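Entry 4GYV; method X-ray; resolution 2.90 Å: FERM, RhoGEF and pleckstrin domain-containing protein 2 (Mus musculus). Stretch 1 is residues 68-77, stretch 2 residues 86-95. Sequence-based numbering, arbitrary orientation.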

# COMPACT_ATOMS: atom_id res chain seq x y z
N GLU A 68 13.22 4.57 11.30
CA GLU A 68 13.41 5.37 12.49
C GLU A 68 12.35 6.47 12.56
O GLU A 68 11.78 6.73 13.62
CB GLU A 68 14.82 5.93 12.51
CG GLU A 68 15.88 4.90 12.84
CD GLU A 68 17.29 5.48 12.85
OE1 GLU A 68 17.45 6.67 13.18
OE2 GLU A 68 18.25 4.75 12.51
N VAL A 69 12.08 7.10 11.42
CA VAL A 69 11.08 8.16 11.39
C VAL A 69 9.69 7.62 11.72
O VAL A 69 8.92 8.27 12.41
CB VAL A 69 11.08 8.90 10.03
CG1 VAL A 69 9.97 9.88 9.98
CG2 VAL A 69 12.39 9.62 9.83
N GLU A 70 9.39 6.41 11.26
CA GLU A 70 8.08 5.81 11.49
C GLU A 70 7.82 5.48 12.96
O GLU A 70 6.69 5.67 13.45
CB GLU A 70 7.94 4.54 10.65
CG GLU A 70 7.01 4.73 9.46
CD GLU A 70 7.11 3.60 8.46
OE1 GLU A 70 7.79 2.57 8.76
OE2 GLU A 70 6.52 3.74 7.36
N GLN A 71 8.84 4.97 13.64
CA GLN A 71 8.74 4.61 15.04
C GLN A 71 8.37 5.87 15.78
O GLN A 71 7.45 5.89 16.60
CB GLN A 71 10.10 4.20 15.57
CG GLN A 71 10.37 2.72 15.72
CD GLN A 71 11.60 2.50 16.61
OE1 GLN A 71 12.73 2.41 16.12
NE2 GLN A 71 11.39 2.45 17.92
N ARG A 72 9.11 6.93 15.46
CA ARG A 72 9.07 8.15 16.23
C ARG A 72 7.73 8.82 16.05
O ARG A 72 7.11 9.23 17.01
CB ARG A 72 10.22 9.07 15.84
CG ARG A 72 10.16 10.43 16.47
CD ARG A 72 10.27 10.34 17.98
NE ARG A 72 11.51 9.71 18.39
CZ ARG A 72 12.68 10.34 18.52
NH1 ARG A 72 12.80 11.64 18.27
NH2 ARG A 72 13.75 9.67 18.89
N LEU A 73 7.27 8.90 14.81
CA LEU A 73 6.00 9.56 14.53
C LEU A 73 4.86 8.86 15.22
O LEU A 73 3.89 9.49 15.62
CB LEU A 73 5.74 9.64 13.03
CG LEU A 73 6.12 10.96 12.36
CD1 LEU A 73 5.22 12.04 12.91
CD2 LEU A 73 7.60 11.34 12.59
N ALA A 74 4.95 7.55 15.37
CA ALA A 74 3.85 6.85 16.02
C ALA A 74 3.88 7.12 17.53
O ALA A 74 2.85 7.15 18.19
CB ALA A 74 3.90 5.39 15.71
N LEU A 75 5.08 7.31 18.07
CA LEU A 75 5.22 7.65 19.47
C LEU A 75 4.71 9.06 19.73
O LEU A 75 4.12 9.36 20.77
CB LEU A 75 6.68 7.53 19.89
CG LEU A 75 7.17 6.11 20.16
CD1 LEU A 75 8.58 6.16 20.63
CD2 LEU A 75 6.31 5.47 21.16
N TRP A 76 4.96 9.92 18.75
CA TRP A 76 4.56 11.32 18.78
C TRP A 76 3.03 11.40 18.72
O TRP A 76 2.41 12.09 19.53
CB TRP A 76 5.21 12.05 17.61
CG TRP A 76 5.15 13.53 17.66
CD1 TRP A 76 4.20 14.29 18.25
CD2 TRP A 76 6.09 14.44 17.07
NE1 TRP A 76 4.48 15.63 18.07
CE2 TRP A 76 5.64 15.74 17.36
CE3 TRP A 76 7.27 14.27 16.34
CZ2 TRP A 76 6.33 16.88 16.94
CZ3 TRP A 76 7.96 15.40 15.93
CH2 TRP A 76 7.48 16.69 16.22
N GLU A 77 2.45 10.66 17.77
CA GLU A 77 1.02 10.63 17.51
C GLU A 77 0.23 9.90 18.61
O GLU A 77 -0.95 10.16 18.81
CB GLU A 77 0.73 9.95 16.15
CG GLU A 77 1.20 10.71 14.91
CD GLU A 77 1.04 9.91 13.61
OE1 GLU A 77 1.80 10.17 12.66
OE2 GLU A 77 0.16 9.03 13.52
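Stretch 2 86-95: GDHQRIGDIL

A helix can pack against a bend in the chain through a charged side chain and an aromatic ring, and residues 68-77 give a worked example. This stretch is helical throughout. Stretch 2 opens in the last turn of a helix, 86-88, leaves helical geometry at Gln 89 (phi/psi -105/52), runs extended through Arg 90 (-159/171), and enters a second helix at Gly 92, with Ile 91 at the N-cap position. It runs against the direction of stretch 1: the CA of Gln 89 lies 4.9 Å from the CA of Trp 76, and the CA of Ile 94 lies 7.0 Å from the CA of Glu 68.

Arg 72 covers most. Its CA-to-CB bond points toward stretch 2, and chi2 and chi3, both p, curl the chain so that the guanidinium edge meets Arg 90 O in the linker and the carboxylate of Asp 93 in the following helix. Arg 72 NH1 donates to Arg 90 O at 2.9 Å and to Asp 93 OD1 at 2.9 Å, while Arg 72 NH2 reaches Asp 93 OD2 at 2.8 Å in a salt bridge. One group thus ties the linker to the first turn of the next helix. Asp 93 OD2 also lies 3.0 Å from Arg 90 NH1, so its negative charge offsets two neighbouring arginines.

Trp 76 supplies the flat surface. Gln 89 CA sits 3.7 Å from the centroid of the Trp 76 five-membered ring, 10° off the normal, a CH-pi contact over the face at the point where the chain leaves the helix; Trp 76 CZ3 packs 4.1 Å from Ile 91 CB.

Ile 94, pointing toward the helix, closes the other end: its CD1 lies 3.6 Å from Arg 72 CB, and its CG2 is 4.2 Å from Val 69 CG2. Ile 91 CD1 rests 4.0 Å from Leu 73 CD2.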

# COMPACT_ATOMS: atom_id res chain seq x y z
N GLY A 86 8.38 14.75 25.92
CA GLY A 86 9.30 15.63 25.24
C GLY A 86 10.23 14.95 24.27
O GLY A 86 10.59 15.54 23.25
N ASP A 87 10.61 13.71 24.59
CA ASP A 87 11.46 12.88 23.74
C ASP A 87 10.71 12.30 22.57
O ASP A 87 11.27 12.15 21.48
CB ASP A 87 12.02 11.72 24.55
CG ASP A 87 12.94 12.19 25.65
OD1 ASP A 87 13.66 13.19 25.41
OD2 ASP A 87 12.93 11.57 26.75
N HIS A 88 9.45 11.95 22.80
CA HIS A 88 8.59 11.44 21.74
C HIS A 88 8.14 12.53 20.80
O HIS A 88 7.77 12.24 19.68
CB HIS A 88 7.34 10.76 22.31
CG HIS A 88 7.62 9.46 22.99
ND1 HIS A 88 6.62 8.71 23.57
CD2 HIS A 88 8.76 8.77 23.19
CE1 HIS A 88 7.14 7.62 24.10
NE2 HIS A 88 8.44 7.63 23.89
N GLN A 89 8.14 13.78 21.24
CA GLN A 89 7.56 14.83 20.40
C GLN A 89 8.60 15.70 19.72
O GLN A 89 8.56 16.94 19.77
CB GLN A 89 6.50 15.59 21.15
CG GLN A 89 5.34 14.66 21.37
CD GLN A 89 4.28 15.16 22.30
OE1 GLN A 89 4.26 16.34 22.66
NE2 GLN A 89 3.37 14.27 22.70
N ARG A 90 9.53 15.02 19.06
CA ARG A 90 10.60 15.69 18.34
C ARG A 90 11.16 14.74 17.31
O ARG A 90 10.81 13.57 17.31
CB ARG A 90 11.69 16.12 19.31
CG ARG A 90 12.19 15.01 20.12
CD ARG A 90 13.50 15.38 20.70
NE ARG A 90 14.23 14.21 21.18
CZ ARG A 90 15.56 14.17 21.25
NH1 ARG A 90 16.16 13.06 21.69
NH2 ARG A 90 16.27 15.24 20.86
N ILE A 91 12.02 15.26 16.45
CA ILE A 91 12.46 14.51 15.28
C ILE A 91 13.94 14.77 14.99
O ILE A 91 14.59 14.01 14.26
CB ILE A 91 11.61 14.92 14.05
CG1 ILE A 91 11.82 13.96 12.89
CG2 ILE A 91 11.98 16.33 13.61
CD1 ILE A 91 11.40 12.59 13.20
N GLY A 92 14.47 15.83 15.58
CA GLY A 92 15.79 16.35 15.24
C GLY A 92 16.95 15.43 15.52
O GLY A 92 17.95 15.44 14.80
N ASP A 93 16.85 14.64 16.58
CA ASP A 93 17.90 13.68 16.91
C ASP A 93 18.05 12.65 15.81
O ASP A 93 19.17 12.27 15.46
CB ASP A 93 17.59 12.97 18.23
CG ASP A 93 16.14 12.50 18.33
OD1 ASP A 93 15.26 13.10 17.67
OD2 ASP A 93 15.89 11.54 19.08
N ILE A 94 16.91 12.22 15.26
CA ILE A 94 16.88 11.23 14.20
C ILE A 94 17.42 11.83 12.90
O ILE A 94 18.30 11.25 12.27
CB ILE A 94 15.45 10.69 14.04
CG1 ILE A 94 15.06 9.94 15.31
CG2 ILE A 94 15.32 9.77 12.83
CD1 ILE A 94 13.72 9.36 15.25
N LEU A 95 16.93 13.01 12.54
CA LEU A 95 17.43 13.73 11.38
C LEU A 95 18.93 13.90 11.44
O LEU A 95 19.64 13.74 10.44
CB LEU A 95 16.77 15.10 11.28
CG LEU A 95 15.25 15.07 11.13
CD1 LEU A 95 14.72 16.46 11.06
CD2 LEU A 95 14.86 14.29 9.90